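Local coordinates for probable transcriptional regulator, TetR family protein (Rhodococcus sp., PDB 3BJB), which probably binds operator DNA through an N-terminal helix-turn-helix and regulates transcription, at the interface of chains A and B. Sequence-based numbering; all coordinates share one arbitrary frame. Chains: chain A/B, Probable transcriptional regulator, TetR family protein.

Contact 1: the interface of chains A and B. Residues chain A 181; chain B 124, 127, 135, 139.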
loop_
_atom_site.group_PDB
_atom_site.type_symbol
_atom_site.label_atom_id
_atom_site.label_comp_id
_atom_site.label_asym_id
_atom_site.label_seq_id
_atom_site.Cartn_x
_atom_site.Cartn_y
_atom_site.Cartn_z
ATOM N N ARG A 181 7.690 10.367 2.610
ATOM C CA ARG A 181 8.005 10.231 1.190
ATOM C C ARG A 181 7.578 11.523 0.526
ATOM O O ARG A 181 8.417 12.373 0.133
ATOM C CB ARG A 181 7.222 9.050 0.589
ATOM C CG ARG A 181 7.910 8.230 -0.525
ATOM C CD ARG A 181 7.315 6.798 -0.630
ATOM N NE ARG A 181 8.363 5.784 -0.776
ATOM C CZ ARG A 181 8.631 4.804 0.103
ATOM N NH1 ARG A 181 7.908 4.665 1.206
ATOM N NH2 ARG A 181 9.621 3.939 -0.134
ATOM N N THR B 124 7.942 -2.134 3.174
ATOM C CA THR B 124 8.117 -0.886 2.388
ATOM C C THR B 124 6.999 0.160 2.599
ATOM O O THR B 124 7.210 1.362 2.447
ATOM C CB THR B 124 8.282 -1.269 0.914
ATOM O OG1 THR B 124 9.560 -1.901 0.769
ATOM C CG2 THR B 124 8.169 -0.067 -0.020
ATOM N N ALA B 127 7.888 1.726 6.189
ATOM C CA ALA B 127 9.272 2.162 6.395
ATOM C C ALA B 127 9.537 3.635 6.165
ATOM O O ALA B 127 9.806 4.055 5.056
ATOM C CB ALA B 127 10.238 1.333 5.554
ATOM N N ALA B 135 14.986 2.727 2.043
ATOM C CA ALA B 135 13.580 2.786 1.642
ATOM C C ALA B 135 13.461 3.538 0.330
ATOM O O ALA B 135 12.744 3.098 -0.558
ATOM C CB ALA B 135 12.722 3.436 2.729
ATOM N N ASP B 139 12.371 2.720 -4.771
ATOM C CA ASP B 139 11.737 3.584 -5.759
ATOM C C ASP B 139 12.704 3.831 -6.911
ATOM O O ASP B 139 12.316 3.739 -8.066
ATOM C CB ASP B 139 11.356 4.931 -5.146
ATOM C CG ASP B 139 10.801 4.799 -3.745
ATOM O OD1 ASP B 139 10.190 3.727 -3.423
ATOM O OD2 ASP B 139 11.008 5.767 -2.963
#
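A:Arg181 reaches across from a loop of chain A and meets B:Asp139 on helix 134-150 of chain B. The main link is ionic. The two side chains come from opposite directions and form a salt bridge, with NH2 of A:Arg181 3.3 Å from carboxylate OD1 of B:Asp139. The arginine chain bends at chi3 (-136°), which helps bring the guanidinium edge to the aspartate. The carboxylate carbon lies in the guanidinium plane, at its edge, but the two flat groups are turned 64° apart. Both hydrogen bonds of the pair are long and weak: NH2 to OD1, and NE of A:Arg181 to OD2 of B:Asp139 at 3.4 Å.

Backbone oxygens supply the polar contacts around it. NH2 of A:Arg181 also lies 3.3 Å from the carbonyl O of B:Ala135, one helical turn before B:Asp139. A leucine in place of A:Arg181 would probably leave the carboxylate of B:Asp139 without its cationic mate and take away the polar neighbour that NH2 gives the carbonyl of B:Ala135. The arginine head sits between two helices of the partner. On its other side, NH1 of A:Arg181 is 3.6 Å from the carbonyl O of B:Thr124, near the end of helix 114-126.

Contact 2: the interface of chains A and B. Residues chain A 165, 197-198; chain B 165, 169, 194, 197-198.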
loop_
_atom_site.group_PDB
_atom_site.type_symbol
_atom_site.label_atom_id
_atom_site.label_comp_id
_atom_site.label_asym_id
_atom_site.label_seq_id
_atom_site.Cartn_x
_atom_site.Cartn_y
_atom_site.Cartn_z
ATOM N N LEU A 165 -8.982 2.879 -10.269
ATOM C CA LEU A 165 -7.553 3.062 -10.383
ATOM C C LEU A 165 -7.125 4.227 -9.526
ATOM O O LEU A 165 -6.092 4.176 -8.871
ATOM C CB LEU A 165 -7.147 3.270 -11.838
ATOM C CG LEU A 165 -7.057 2.018 -12.735
ATOM C CD1 LEU A 165 -6.250 2.346 -13.970
ATOM C CD2 LEU A 165 -6.422 0.863 -12.000
ATOM N N LEU A 197 -4.733 12.786 -15.145
ATOM C CA LEU A 197 -4.207 11.782 -16.053
ATOM C C LEU A 197 -5.132 10.585 -16.142
ATOM O O LEU A 197 -5.423 10.119 -17.239
ATOM C CB LEU A 197 -2.809 11.336 -15.638
ATOM C CG LEU A 197 -1.610 12.202 -15.993
ATOM C CD1 LEU A 197 -0.359 11.553 -15.419
ATOM C CD2 LEU A 197 -1.501 12.360 -17.511
ATOM N N LEU A 198 -5.598 10.092 -14.988
ATOM C CA LEU A 198 -6.483 8.925 -14.946
ATOM C C LEU A 198 -7.879 9.218 -15.479
ATOM O O LEU A 198 -8.534 8.325 -16.007
ATOM C CB LEU A 198 -6.565 8.333 -13.542
ATOM C CG LEU A 198 -5.272 7.737 -12.959
ATOM C CD1 LEU A 198 -5.534 6.932 -11.692
ATOM C CD2 LEU A 198 -4.542 6.889 -13.959
ATOM N N LEU B 165 3.765 7.997 -9.871
ATOM C CA LEU B 165 2.343 7.631 -9.818
ATOM C C LEU B 165 2.047 6.148 -10.187
ATOM O O LEU B 165 1.204 5.505 -9.563
ATOM C CB LEU B 165 1.523 8.580 -10.690
ATOM C CG LEU B 165 1.495 10.070 -10.294
ATOM C CD1 LEU B 165 0.674 10.886 -11.304
ATOM C CD2 LEU B 165 0.938 10.288 -8.923
ATOM N N LEU B 169 0.350 3.489 -7.528
ATOM C CA LEU B 169 -0.789 2.698 -7.978
ATOM C C LEU B 169 -0.496 1.186 -8.068
ATOM O O LEU B 169 -1.358 0.363 -7.786
ATOM C CB LEU B 169 -1.283 3.221 -9.314
ATOM C CG LEU B 169 -2.396 2.479 -10.047
ATOM C CD1 LEU B 169 -3.508 2.060 -9.134
ATOM C CD2 LEU B 169 -2.956 3.416 -11.080
ATOM N N ALA B 194 -3.870 1.469 -16.294
ATOM C CA ALA B 194 -3.038 2.458 -15.629
ATOM C C ALA B 194 -1.849 2.875 -16.475
ATOM O O ALA B 194 -1.657 4.055 -16.717
ATOM C CB ALA B 194 -2.589 1.967 -14.275
ATOM N N LEU B 197 -3.203 5.066 -19.216
ATOM C CA LEU B 197 -3.667 6.334 -18.720
ATOM C C LEU B 197 -2.488 7.185 -18.252
ATOM O O LEU B 197 -2.300 8.324 -18.753
ATOM C CB LEU B 197 -4.753 6.141 -17.658
ATOM C CG LEU B 197 -6.030 5.643 -18.340
ATOM C CD1 LEU B 197 -7.117 5.338 -17.347
ATOM C CD2 LEU B 197 -6.560 6.613 -19.447
ATOM N N LEU B 198 -1.679 6.629 -17.344
ATOM C CA LEU B 198 -0.613 7.395 -16.696
ATOM C C LEU B 198 0.519 7.791 -17.605
ATOM O O LEU B 198 1.080 8.865 -17.423
ATOM C CB LEU B 198 -0.038 6.698 -15.465
ATOM C CG LEU B 198 -0.955 6.719 -14.230
ATOM C CD1 LEU B 198 -0.685 5.620 -13.225
ATOM C CD2 LEU B 198 -0.897 8.064 -13.544
#
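A:Leu198 and B:Leu198 meet near the ends of the paired helices 184-198, and the packing is tight here. CD2 of A:Leu198 presses on CG of B:Leu198 at 3.6 Å, the two side chains set at a slant to each other. The same methyl lies 3.8 Å from CB of B:Leu197, so one branch of A:Leu198 touches two neighbouring leucines. B:Leu197 runs at about a right angle to A:Leu198 and lays CD1 3.6 Å from its carbonyl O. The twin of this contact has CD1 of A:Leu197 against the carbonyl O of B:Leu198.

A second close patch involves helix 157-178 of chain A. CD1 of A:Leu165 rests on the backbone of helix 184-198 of chain B, 3.6 Å from CA of B:Ala194. The small side chain of B:Ala194 probably allows this close approach. With CG anti to its backbone N (chi1 175°), B:Leu169 directs CD1 across to the carbonyl O of A:Leu165, 3.4 Å away.

The B:Leu165 side is looser. Its CD1 stays 4.3 Å from CD1 of A:Leu197, and the partner hides little of this residue.

Together the leucines form an apolar core between the last two helices of each chain. This is the four-helix type of pairing by which TetR-family proteins commonly dimerise, and it likely holds the two subunits together here.

Contact 3: the interface of chains A and B. Residues chain A 161, 164-165, 168; chain B 173, 190.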
loop_
_atom_site.group_PDB
_atom_site.type_symbol
_atom_site.label_atom_id
_atom_site.label_comp_id
_atom_site.label_asym_id
_atom_site.label_seq_id
_atom_site.Cartn_x
_atom_site.Cartn_y
_atom_site.Cartn_z
ATOM N N THR A 161 -13.324 1.895 -13.778
ATOM C CA THR A 161 -11.910 1.579 -13.781
ATOM C C THR A 161 -11.064 2.810 -13.484
ATOM O O THR A 161 -10.256 2.794 -12.559
ATOM C CB THR A 161 -11.505 0.883 -15.098
ATOM O OG1 THR A 161 -12.316 -0.289 -15.264
ATOM C CG2 THR A 161 -10.055 0.463 -15.063
ATOM N N ARG A 164 -11.661 3.413 -9.958
ATOM C CA ARG A 164 -11.064 2.383 -9.120
ATOM C C ARG A 164 -9.544 2.562 -9.105
ATOM O O ARG A 164 -8.890 2.416 -8.064
ATOM C CB ARG A 164 -11.463 1.008 -9.650
ATOM C CG ARG A 164 -10.762 -0.184 -9.019
ATOM C CD ARG A 164 -11.387 -1.510 -9.448
ATOM N NE ARG A 164 -12.151 -1.339 -10.678
ATOM C CZ ARG A 164 -11.764 -1.757 -11.881
ATOM N NH1 ARG A 164 -10.614 -2.407 -12.012
ATOM N NH2 ARG A 164 -12.526 -1.547 -12.952
ATOM N N LEU A 165 -8.982 2.879 -10.269
ATOM C CA LEU A 165 -7.553 3.062 -10.383
ATOM C C LEU A 165 -7.125 4.227 -9.526
ATOM O O LEU A 165 -6.092 4.176 -8.871
ATOM C CB LEU A 165 -7.147 3.270 -11.838
ATOM C CG LEU A 165 -7.057 2.018 -12.735
ATOM C CD1 LEU A 165 -6.250 2.346 -13.970
ATOM C CD2 LEU A 165 -6.422 0.863 -12.000
ATOM N N GLN A 168 -7.115 3.602 -5.409
ATOM C CA GLN A 168 -5.933 2.805 -5.145
ATOM C C GLN A 168 -4.661 3.637 -5.169
ATOM O O GLN A 168 -3.843 3.518 -4.270
ATOM C CB GLN A 168 -5.838 1.661 -6.135
ATOM C CG GLN A 168 -6.875 0.612 -5.891
ATOM C CD GLN A 168 -6.459 -0.717 -6.429
ATOM O OE1 GLN A 168 -6.501 -0.949 -7.644
ATOM N NE2 GLN A 168 -6.048 -1.614 -5.535
ATOM N N VAL B 173 -2.175 -2.226 -6.098
ATOM C CA VAL B 173 -2.841 -3.311 -6.779
ATOM C C VAL B 173 -2.334 -4.643 -6.253
ATOM O O VAL B 173 -3.145 -5.585 -6.029
ATOM C CB VAL B 173 -2.627 -3.236 -8.300
ATOM C CG1 VAL B 173 -3.363 -4.359 -8.984
ATOM C CG2 VAL B 173 -3.039 -1.818 -8.857
ATOM N N ASP B 190 -5.818 -4.107 -14.647
ATOM C CA ASP B 190 -5.703 -2.791 -14.043
ATOM C C ASP B 190 -4.333 -2.154 -14.149
ATOM O O ASP B 190 -4.237 -0.931 -14.269
ATOM C CB ASP B 190 -6.126 -2.833 -12.594
ATOM C CG ASP B 190 -7.610 -2.769 -12.452
ATOM O OD1 ASP B 190 -8.227 -2.140 -13.329
ATOM O OD2 ASP B 190 -8.163 -3.348 -11.491
#
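A:Thr161, A:Arg164, A:Leu165 and A:Gln168 lie on successive turns of helix 157-178 and line one side of it, facing B:Asp190 of helix 184-198 and B:Val173 of helix 157-179.

B:Asp190 is the central side chain. Its carboxylate forms a salt bridge with A:Arg164, the two side chains crossing at about a right angle. NH1 of A:Arg164 gives a hydrogen bond to OD2 of B:Asp190 at 2.7 Å. OD2 lies near the guanidinium plane, at its edge. The bond is strongly bent, 118° at the hydrogen. NH1 is modelled very close to the whole carboxylate, so the exact geometry of the bond is doubtful. The ion pair itself is clear. The arginine chain starts anti to its own main-chain N (chi1 171°) and bends at chi3, which turns its head towards the aspartate.

Apolar atoms flank the ion pair. CD2 of A:Leu165 lies 3.8 Å from CB of B:Asp190. The methyl CG2 of A:Thr161 is 3.6 Å from carboxylate OD1 of B:Asp190.

A:Gln168 stands apart from the ion pair and crosses B:Val173 at about a right angle. Its amide oxygen OE1 is 3.8 Å from CG2 of B:Val173.

Contacts 2 and 3 are neighbours, with C-alpha centres about 8 Å apart. They share A:Leu165. Both draw on the last two helices, contact 3 using helix 157-178 of chain A against both of chain B. Contact 1 lies about 20 Å from contact 2 and about 21 Å from contact 3. It starts from the loop between those two helices and reaches helices 114-126 and 134-150 of the partner. The interface is two-fold symmetric, so each contact occurs twice. The pairing thus has a central helix bundle with an ion pair beside its apolar core, and an outlying polar tie at contact 1 and its twin, consistent with a TetR-family dimer.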